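Local coordinates for protein MgGH51 (Meripilus giganteus, PDB 6ZPY) that hydrolyses alpha-L-arabinofuranosides, probably releasing terminal arabinofuranose units from plant polysaccharides as a family GH51 glycosidase, at residues 19-24 with 478-483; 226-231 with 286-291; 350-355 with 380-385. One frame throughout, in Å; residues are numbered along the deposited sequence.

Contact 1: residues 19-24 with 478-483; sequences GLMFED and SYAPLL. With AHR (alpha-L-arabinofuranose), chain F.
Leu-482 lays its CB against the backbone carbonyl of Met-21, 3.2 Å from Met-21 O. Its two methyls then spread toward Leu-20. CD1 of Leu-482 meets CD2 of Leu-20 at 3.9 Å. From strand 20-21, Met-21 sets its CB beside Tyr-479 O. Its CG is anti to the backbone N (chi1 -177°) and the chain bends at chi2. Met-21 SD thereby reaches the methyl (CB) of Ala-480 at 3.7 Å. The Phe-22 ring is touched at its edge, in plane, by CD1 of Leu-483. Here strands 20-21 and 474-479, the first and last of the (beta/alpha)8 barrel, come together, and water bridges much of the seam. One water links Gly-19 O to Tyr-479 N, a second Met-21 N to Tyr-479 O, and a third Met-21 O to Leu-482 N. Ser-478 packs its CB 3.3 Å from Gly-19 O, while its OG bonds to Gly-428 O. At the sugar end, Glu-23 OE2 accepts a 2.6 Å hydrogen bond from O3 of the arabinofuranose. Its OE1 is held by Asn-232 N and Trp-261 NE1, which fixes the carboxylate. Pro-481, after a cis peptide bond, brings CG to 3.7 Å from the sugar O5.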
loop_
_atom_site.group_PDB
_atom_site.type_symbol
_atom_site.label_atom_id
_atom_site.label_comp_id
_atom_site.label_asym_id
_atom_site.label_seq_id
_atom_site.Cartn_x
_atom_site.Cartn_y
_atom_site.Cartn_z
ATOM N N GLY A 19 -7.032 0.179 10.022
ATOM C CA GLY A 19 -6.881 0.395 8.576
ATOM C C GLY A 19 -5.459 0.237 8.123
ATOM O O GLY A 19 -4.664 -0.384 8.844
ATOM N N LEU A 20 -5.221 0.747 6.917
ATOM C CA LEU A 20 -3.951 0.472 6.221
ATOM C C LEU A 20 -3.144 1.717 5.994
ATOM O O LEU A 20 -3.733 2.812 5.792
ATOM C CB LEU A 20 -4.225 -0.188 4.872
ATOM C CG LEU A 20 -5.168 -1.369 4.882
ATOM C CD1 LEU A 20 -5.357 -1.910 3.484
ATOM C CD2 LEU A 20 -4.659 -2.438 5.783
ATOM N N MET A 21 -1.830 1.540 6.004
ATOM C CA MET A 21 -0.892 2.613 5.632
ATOM C C MET A 21 -0.163 2.247 4.358
ATOM O O MET A 21 0.507 1.208 4.332
ATOM C CB MET A 21 0.111 2.836 6.768
ATOM C CG MET A 21 1.075 3.971 6.491
ATOM S SD MET A 21 2.476 3.528 5.555
ATOM C CE MET A 21 3.350 5.066 5.382
ATOM N N PHE A 22 -0.287 3.080 3.356
ATOM C CA PHE A 22 0.307 2.830 2.042
ATOM C C PHE A 22 1.213 3.967 1.622
ATOM O O PHE A 22 0.851 5.138 1.617
ATOM C CB PHE A 22 -0.761 2.619 0.984
ATOM C CG PHE A 22 -0.161 2.147 -0.296
ATOM C CD1 PHE A 22 0.224 3.041 -1.260
ATOM C CD2 PHE A 22 0.099 0.802 -0.491
ATOM C CE1 PHE A 22 0.803 2.631 -2.448
ATOM C CE2 PHE A 22 0.688 0.394 -1.680
ATOM C CZ PHE A 22 1.033 1.290 -2.651
ATOM N N GLU A 23 2.358 3.568 1.111
ATOM C CA GLU A 23 3.188 4.372 0.214
ATOM C C GLU A 23 3.822 3.359 -0.734
ATOM O O GLU A 23 3.879 2.171 -0.382
ATOM C CB GLU A 23 4.268 5.155 0.930
ATOM C CG GLU A 23 5.358 4.300 1.480
ATOM C CD GLU A 23 6.379 5.022 2.334
ATOM O OE1 GLU A 23 7.009 5.951 1.832
ATOM O OE2 GLU A 23 6.528 4.654 3.462
ATOM N N ASP A 24 4.410 3.848 -1.795
ATOM C CA ASP A 24 5.180 2.952 -2.705
ATOM C C ASP A 24 6.574 2.777 -2.107
ATOM O O ASP A 24 7.418 3.696 -2.173
ATOM C CB ASP A 24 5.271 3.534 -4.096
ATOM C CG ASP A 24 5.504 2.448 -5.147
ATOM O OD1 ASP A 24 6.119 1.415 -4.763
ATOM O OD2 ASP A 24 4.976 2.605 -6.281
ATOM N N SER A 478 -2.716 1.988 11.968
ATOM C CA SER A 478 -2.259 1.185 10.817
ATOM C C SER A 478 -0.813 0.747 11.010
ATOM O O SER A 478 0.078 1.575 11.319
ATOM C CB SER A 478 -2.442 1.950 9.541
ATOM O OG SER A 478 -2.031 3.298 9.642
ATOM N N TYR A 479 -0.574 -0.547 10.776
ATOM C CA TYR A 479 0.804 -1.085 10.735
ATOM C C TYR A 479 1.528 -0.467 9.536
ATOM O O TYR A 479 0.900 -0.159 8.510
ATOM C CB TYR A 479 0.693 -2.585 10.519
ATOM C CG TYR A 479 1.974 -3.375 10.583
ATOM C CD1 TYR A 479 2.806 -3.496 9.472
ATOM C CD2 TYR A 479 2.320 -4.098 11.691
ATOM C CE1 TYR A 479 3.962 -4.243 9.529
ATOM C CE2 TYR A 479 3.442 -4.907 11.736
ATOM C CZ TYR A 479 4.269 -4.984 10.633
ATOM O OH TYR A 479 5.421 -5.734 10.659
ATOM N N ALA A 480 2.835 -0.398 9.618
ATOM C CA ALA A 480 3.606 -0.007 8.430
ATOM C C ALA A 480 4.958 -0.675 8.423
ATOM O O ALA A 480 5.556 -0.866 9.471
ATOM C CB ALA A 480 3.797 1.479 8.385
ATOM N N PRO A 481 5.532 -0.933 7.212
ATOM C CA PRO A 481 4.846 -0.831 5.929
ATOM C C PRO A 481 3.891 -1.987 5.674
ATOM O O PRO A 481 3.990 -3.068 6.291
ATOM C CB PRO A 481 5.976 -0.885 4.877
ATOM C CG PRO A 481 7.240 -0.626 5.675
ATOM C CD PRO A 481 6.970 -1.192 7.054
ATOM N N LEU A 482 2.989 -1.731 4.741
ATOM C CA LEU A 482 1.940 -2.706 4.423
ATOM C C LEU A 482 2.465 -3.833 3.529
ATOM O O LEU A 482 2.066 -4.956 3.734
ATOM C CB LEU A 482 0.846 -1.935 3.685
ATOM C CG LEU A 482 -0.370 -2.709 3.281
ATOM C CD1 LEU A 482 -1.077 -3.323 4.464
ATOM C CD2 LEU A 482 -1.299 -1.780 2.524
ATOM N N LEU A 483 3.231 -3.488 2.520
ATOM C CA LEU A 483 3.515 -4.423 1.401
ATOM C C LEU A 483 5.002 -4.516 1.129
ATOM O O LEU A 483 5.750 -3.538 1.268
ATOM C CB LEU A 483 2.804 -3.923 0.153
ATOM C CG LEU A 483 1.297 -4.163 0.082
ATOM C CD1 LEU A 483 0.668 -3.509 -1.111
ATOM C CD2 LEU A 483 0.981 -5.641 0.069
HETATM O O5 AHR F . 7.088 2.835 6.915
HETATM C C5 AHR F . 8.408 3.303 6.456
HETATM C C4 AHR F . 8.814 4.754 6.806
HETATM O O4 AHR F . 8.758 4.982 8.245
HETATM C C3 AHR F . 7.842 5.790 6.320
HETATM O O3 AHR F . 7.920 6.180 4.967
HETATM C C2 AHR F . 8.103 7.009 7.286
HETATM O O2 AHR F . 6.954 7.874 7.257
HETATM C C1 AHR F . 8.547 6.368 8.615
HETATM O O1 AHR F . 9.874 6.946 8.784
HETATM O O HOH W 1 -2.713 -2.137 9.558
HETATM O O HOH W 2 -1.202 -1.114 7.193
HETATM O O HOH W 3 3.248 0.991 3.591
#

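Contact 2: residues 226-231 with 286-291; sequences RFPGGN and IMAVWA. With AHR (alpha-L-arabinofuranose), chain F.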
loop_
_atom_site.group_PDB
_atom_site.type_symbol
_atom_site.label_atom_id
_atom_site.label_comp_id
_atom_site.label_asym_id
_atom_site.label_seq_id
_atom_site.Cartn_x
_atom_site.Cartn_y
_atom_site.Cartn_z
ATOM N N ARG A 226 -4.452 5.169 4.495
ATOM C CA ARG A 226 -3.611 6.377 4.574
ATOM C C ARG A 226 -2.683 6.355 3.375
ATOM O O ARG A 226 -2.015 5.336 3.144
ATOM C CB ARG A 226 -2.803 6.309 5.873
ATOM C CG ARG A 226 -1.974 7.554 6.175
ATOM C CD ARG A 226 -0.829 7.224 7.158
ATOM N NE ARG A 226 0.012 8.389 7.301
ATOM C CZ ARG A 226 1.296 8.344 7.545
ATOM N NH1 ARG A 226 1.883 7.200 7.864
ATOM N NH2 ARG A 226 1.991 9.467 7.541
ATOM N N PHE A 227 -2.559 7.438 2.651
ATOM C CA PHE A 227 -1.759 7.452 1.421
ATOM C C PHE A 227 -1.556 8.900 1.028
ATOM O O PHE A 227 -2.299 9.788 1.484
ATOM C CB PHE A 227 -2.497 6.701 0.307
ATOM C CG PHE A 227 -3.555 7.517 -0.355
ATOM C CD1 PHE A 227 -4.715 7.832 0.340
ATOM C CD2 PHE A 227 -3.400 7.990 -1.639
ATOM C CE1 PHE A 227 -5.636 8.677 -0.237
ATOM C CE2 PHE A 227 -4.345 8.805 -2.222
ATOM C CZ PHE A 227 -5.466 9.151 -1.514
ATOM N N PRO A 228 -0.611 9.248 0.142
ATOM C CA PRO A 228 0.328 8.342 -0.499
ATOM C C PRO A 228 1.639 8.213 0.207
ATOM O O PRO A 228 2.569 7.603 -0.296
ATOM C CB PRO A 228 0.485 9.013 -1.844
ATOM C CG PRO A 228 0.506 10.487 -1.498
ATOM C CD PRO A 228 -0.590 10.574 -0.467
ATOM N N GLY A 229 1.739 8.697 1.439
ATOM C CA GLY A 229 2.919 8.481 2.284
ATOM C C GLY A 229 2.813 9.271 3.577
ATOM O O GLY A 229 1.890 10.063 3.683
ATOM N N GLY A 230 3.699 9.011 4.534
ATOM C CA GLY A 230 4.929 8.283 4.292
ATOM C C GLY A 230 5.980 9.092 3.574
ATOM O O GLY A 230 5.687 10.108 2.949
ATOM N N ASN A 231 7.211 8.606 3.618
ATOM C CA ASN A 231 8.332 9.326 2.984
ATOM C C ASN A 231 8.082 9.581 1.510
ATOM O O ASN A 231 8.539 10.569 1.003
ATOM C CB ASN A 231 9.613 8.558 3.181
ATOM C CG ASN A 231 10.216 8.766 4.539
ATOM O OD1 ASN A 231 9.590 9.325 5.434
ATOM N ND2 ASN A 231 11.405 8.235 4.728
ATOM N N ILE A 286 -7.422 8.450 4.335
ATOM C CA ILE A 286 -6.731 9.464 5.153
ATOM C C ILE A 286 -5.648 9.995 4.242
ATOM O O ILE A 286 -4.636 9.290 4.010
ATOM C CB ILE A 286 -6.190 8.926 6.476
ATOM C CG1 ILE A 286 -7.340 8.384 7.343
ATOM C CG2 ILE A 286 -5.397 10.002 7.195
ATOM C CD1 ILE A 286 -6.895 7.834 8.672
ATOM N N MET A 287 -5.936 11.099 3.587
ATOM C CA MET A 287 -5.095 11.556 2.472
ATOM C C MET A 287 -4.067 12.537 2.951
ATOM O O MET A 287 -4.458 13.548 3.585
ATOM C CB MET A 287 -5.920 12.147 1.352
ATOM C CG MET A 287 -5.090 12.488 0.139
ATOM S SD MET A 287 -6.097 13.068 -1.247
ATOM C CE MET A 287 -6.620 14.669 -0.633
ATOM N N ALA A 288 -2.801 12.325 2.650
ATOM C CA ALA A 288 -1.766 13.316 3.000
ATOM C C ALA A 288 -1.636 14.327 1.876
ATOM O O ALA A 288 -1.827 14.022 0.670
ATOM C CB ALA A 288 -0.457 12.649 3.218
ATOM N N VAL A 289 -1.302 15.547 2.283
ATOM C CA VAL A 289 -0.843 16.604 1.369
ATOM C C VAL A 289 0.576 16.986 1.747
ATOM O O VAL A 289 0.962 17.000 2.926
ATOM C CB VAL A 289 -1.795 17.814 1.388
ATOM C CG1 VAL A 289 -3.153 17.449 0.844
ATOM C CG2 VAL A 289 -1.928 18.464 2.765
ATOM N N TRP A 290 1.318 17.286 0.701
ATOM C CA TRP A 290 2.683 17.785 0.858
ATOM C C TRP A 290 2.645 19.135 1.549
ATOM O O TRP A 290 1.763 19.946 1.224
ATOM C CB TRP A 290 3.325 17.849 -0.518
ATOM C CG TRP A 290 4.796 18.074 -0.409
ATOM C CD1 TRP A 290 5.729 17.110 -0.186
ATOM C CD2 TRP A 290 5.521 19.304 -0.564
ATOM N NE1 TRP A 290 6.978 17.654 -0.189
ATOM C CE2 TRP A 290 6.878 18.999 -0.394
ATOM C CE3 TRP A 290 5.160 20.624 -0.859
ATOM C CZ2 TRP A 290 7.874 19.957 -0.539
ATOM C CZ3 TRP A 290 6.151 21.563 -1.009
ATOM C CH2 TRP A 290 7.495 21.234 -0.841
ATOM N N ALA A 291 3.560 19.355 2.459
ATOM C CA ALA A 291 3.434 20.470 3.411
ATOM C C ALA A 291 4.645 21.393 3.425
ATOM O O ALA A 291 4.850 22.081 4.415
ATOM C CB ALA A 291 3.108 19.936 4.783
HETATM O O5 AHR F . 7.088 2.835 6.915
HETATM C C5 AHR F . 8.408 3.303 6.456
HETATM C C4 AHR F . 8.814 4.754 6.806
HETATM O O4 AHR F . 8.758 4.982 8.245
HETATM C C3 AHR F . 7.842 5.790 6.320
HETATM O O3 AHR F . 7.920 6.180 4.967
HETATM C C2 AHR F . 8.103 7.009 7.286
HETATM O O2 AHR F . 6.954 7.874 7.257
HETATM C C1 AHR F . 8.547 6.368 8.615
HETATM O O1 AHR F . 9.874 6.946 8.784
#
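Two neighbouring parallel strands of the catalytic barrel meet here, with Arg-226 paired to Ile-286 and Phe-227 to Met-287. Two backbone bonds join them. Phe-227 N donates to Ile-286 O at 3.1 Å. Ala-288 N donates to Phe-227 O at 2.8 Å, almost straight at 170°. Arg-226 CA adds a close CH contact to the same Ile-286 O.

Arg-226 and Ile-286 point to the same face of the sheet, where both touch Phe-426. The arginine chain runs extended from CG to NE, with Arg-226 CG 3.8 Å from Ile-286 O. Its guanidinium forms salt bridges to Glu-429 through NH1 and to Glu-347 through NE. NH2 bonds to Asn-350 OD1, so all three nitrogens have partners, which should fix the rotation of the group.

On the other face, Phe-227 has chi1 near 80°, which brings the ring alongside Met-287, obliquely. CZ of Phe-227 touches Met-287 CG at 3.7 Å, and Met-287 SD lies 5.0 Å from the centre of the Phe-227 ring in a Met-aromatic contact. Phe-278, edge-to-face with Phe-227, brings in helix 271-281, and helix 306-320 packs on Met-287.

Beyond the strand the loop has cis peptide bonds before Pro-228 and Gly-230. Gly-229 O meets the Ala-288 methyl at 3.5 Å. The loop brings Asn-231 N to O3 of the arabinofuranose, a 2.9 Å bond. Parallel strands joined through a helix, with a ligand loop at their C-terminal ends, are typical of the beta-alpha-beta units of a (beta/alpha)8 barrel.

Contact 3: residues 350-355 with 380-385; sequences NEDFFA and IATTNA. With AHR (alpha-L-arabinofuranose), chain F.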
loop_
_atom_site.group_PDB
_atom_site.type_symbol
_atom_site.label_atom_id
_atom_site.label_comp_id
_atom_site.label_asym_id
_atom_site.label_seq_id
_atom_site.Cartn_x
_atom_site.Cartn_y
_atom_site.Cartn_z
ATOM N N ASN A 350 4.298 14.628 6.297
ATOM C CA ASN A 350 4.665 13.351 6.899
ATOM C C ASN A 350 5.844 13.558 7.835
ATOM O O ASN A 350 6.851 14.163 7.425
ATOM C CB ASN A 350 5.125 12.385 5.786
ATOM C CG ASN A 350 5.509 11.036 6.348
ATOM O OD1 ASN A 350 4.668 10.340 6.943
ATOM N ND2 ASN A 350 6.777 10.671 6.203
ATOM N N GLU A 351 5.730 13.064 9.054
ATOM C CA GLU A 351 6.868 13.050 10.004
ATOM C C GLU A 351 7.520 14.426 10.001
ATOM O O GLU A 351 8.724 14.527 9.932
ATOM C CB GLU A 351 7.835 11.915 9.672
ATOM C CG GLU A 351 7.177 10.564 9.905
ATOM C CD GLU A 351 8.157 9.426 10.046
ATOM O OE1 GLU A 351 9.291 9.606 9.565
ATOM O OE2 GLU A 351 7.779 8.437 10.686
ATOM N N ASP A 352 6.728 15.453 10.284
ATOM C CA ASP A 352 7.277 16.818 10.350
ATOM C C ASP A 352 7.974 17.051 11.682
ATOM O O ASP A 352 8.574 18.128 11.826
ATOM C CB ASP A 352 6.224 17.848 10.002
ATOM C CG ASP A 352 5.904 17.795 8.529
ATOM O OD1 ASP A 352 6.646 18.433 7.743
ATOM O OD2 ASP A 352 4.932 17.102 8.205
ATOM N N PHE A 353 8.033 16.080 12.589
ATOM C CA PHE A 353 8.949 16.205 13.739
ATOM C C PHE A 353 10.379 16.421 13.231
ATOM O O PHE A 353 11.183 17.069 13.903
ATOM C CB PHE A 353 8.783 15.048 14.707
ATOM C CG PHE A 353 8.806 13.661 14.093
ATOM C CD1 PHE A 353 10.002 13.032 13.781
ATOM C CD2 PHE A 353 7.627 13.001 13.858
ATOM C CE1 PHE A 353 10.008 11.740 13.309
ATOM C CE2 PHE A 353 7.640 11.733 13.311
ATOM C CZ PHE A 353 8.824 11.099 13.075
ATOM N N PHE A 354 10.737 15.875 12.060
ATOM C CA PHE A 354 12.090 16.071 11.507
ATOM C C PHE A 354 12.308 17.502 11.026
ATOM O O PHE A 354 13.440 17.886 10.792
ATOM C CB PHE A 354 12.315 15.106 10.356
ATOM C CG PHE A 354 12.645 13.685 10.768
ATOM C CD1 PHE A 354 13.679 13.401 11.635
ATOM C CD2 PHE A 354 11.842 12.642 10.343
ATOM C CE1 PHE A 354 13.982 12.096 11.991
ATOM C CE2 PHE A 354 12.161 11.336 10.667
ATOM C CZ PHE A 354 13.245 11.061 11.479
ATOM N N ALA A 355 11.227 18.281 10.933
ATOM C CA ALA A 355 11.236 19.668 10.445
ATOM C C ALA A 355 10.366 20.516 11.377
ATOM O O ALA A 355 9.599 21.311 10.903
ATOM C CB ALA A 355 10.851 19.741 9.003
ATOM N N ILE A 380 -4.772 16.519 10.343
ATOM C CA ILE A 380 -3.902 15.717 11.240
ATOM C C ILE A 380 -2.501 16.297 11.149
ATOM O O ILE A 380 -1.912 16.367 10.050
ATOM C CB ILE A 380 -3.915 14.240 10.858
ATOM C CG1 ILE A 380 -5.331 13.686 10.760
ATOM C CG2 ILE A 380 -3.027 13.410 11.770
ATOM C CD1 ILE A 380 -5.408 12.401 10.004
ATOM N N ALA A 381 -1.981 16.658 12.297
ATOM C CA ALA A 381 -0.609 17.142 12.461
ATOM C C ALA A 381 0.353 15.970 12.598
ATOM O O ALA A 381 -0.000 14.921 13.156
ATOM C CB ALA A 381 -0.530 18.045 13.695
ATOM N N THR A 382 1.580 16.201 12.153
ATOM C CA THR A 382 2.582 15.140 12.106
ATOM C C THR A 382 3.799 15.324 12.974
ATOM O O THR A 382 4.656 14.433 13.025
ATOM C CB THR A 382 3.050 14.937 10.665
ATOM O OG1 THR A 382 3.813 16.081 10.327
ATOM C CG2 THR A 382 1.884 14.748 9.726
ATOM N N THR A 383 3.926 16.451 13.647
ATOM C CA THR A 383 4.955 16.671 14.687
ATOM C C THR A 383 4.631 15.787 15.886
ATOM O O THR A 383 3.514 15.247 15.995
ATOM C CB THR A 383 5.062 18.155 15.011
ATOM O OG1 THR A 383 3.758 18.708 15.008
ATOM C CG2 THR A 383 5.926 18.896 14.039
ATOM N N ASN A 384 5.571 15.682 16.806
ATOM C CA ASN A 384 5.303 15.045 18.113
ATOM C C ASN A 384 4.173 15.801 18.806
ATOM O O ASN A 384 4.120 17.053 18.692
ATOM C CB ASN A 384 6.549 15.021 18.964
ATOM C CG ASN A 384 7.658 14.229 18.334
ATOM O OD1 ASN A 384 7.396 13.175 17.712
ATOM N ND2 ASN A 384 8.859 14.740 18.501
ATOM N N ALA A 385 3.280 15.073 19.449
ATOM C CA ALA A 385 2.078 15.685 20.024
ATOM C C ALA A 385 2.515 16.810 20.979
ATOM O O ALA A 385 3.282 16.548 21.866
ATOM C CB ALA A 385 1.282 14.626 20.702
HETATM O O5 AHR F . 7.088 2.835 6.915
HETATM C C5 AHR F . 8.408 3.303 6.456
HETATM C C4 AHR F . 8.814 4.754 6.806
HETATM O O4 AHR F . 8.758 4.982 8.245
HETATM C C3 AHR F . 7.842 5.790 6.320
HETATM O O3 AHR F . 7.920 6.180 4.967
HETATM C C2 AHR F . 8.103 7.009 7.286
HETATM O O2 AHR F . 6.954 7.874 7.257
HETATM C C1 AHR F . 8.547 6.368 8.615
HETATM O O1 AHR F . 9.874 6.946 8.784
#
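Glu-351 sits with positive phi and its backbone N faces CB of Thr-382, and the 3-10 turn 352-354 that follows runs beside the chain leaving strand 378-381, with the CA atoms of Phe-353 and Thr-383 only 4.1 Å apart. Thr-382 OG1 donates to Asp-352 OD2 at 2.6 Å, using the anti lone pair of that oxygen. The hydroxyl lies between the backbone N and the carbonyl carbon (chi1 70°), which turns it toward the aspartate. The other oxygen of Asp-352 forms a salt bridge to Arg-362, so both carboxylate oxygens of Asp-352 have a partner. Thr-383 sets CG2 3.5 Å from Asp-352 O. Phe-353 brings its ring edge, at CD2, 3.4 Å from Thr-382 O. Its CB meets the amide of Asn-384, whose plane is 11° from that of the ring.

On the sugar side, Asn-350 ND2 donates to O2 of the arabinofuranose at 3.0 Å and also bonds to Glu-234. Glu-351 OE1 accepts from the sugar O1 at 2.8 Å, and OE2 bonds to His-400. With an alanine here, O1 would probably lose its carboxylate partner and His-400 would be left without this mate. Glu-351, which follows Asn-350 just beyond the fourth barrel strand, is probably the general acid/base, as in other retaining GH51 enzymes. The hydrogen bond from O1, the anomeric hydroxyl, is consistent with a carboxyl group placed to serve the leaving group.

Overall arrangement
The three contacts lie along one barrel sheet and all reach the same arabinofuranose. Contacts 1 and 2 have centres 11 Å apart and lie on neighbouring strands, 20-21 and 224-227, joined by probable hydrogen bonds from Arg-226 N to Leu-20 O and from Phe-22 N to Arg-226 O, each 2.8 Å. Contacts 2 and 3 are 12 Å apart between centres. There Asn-350 OD1 takes a hydrogen bond from Arg-226 NH2 at 2.9 Å and a weak one from Gly-230 N. Contacts 1 and 3 do not touch; their nearest atoms are about 6 Å apart. The sugar spans them: contacts 1 and 2 hold O3, while contact 3 takes O2 and O1. Glu-429, probably the nucleophile, and Tyr-402 also bond to it.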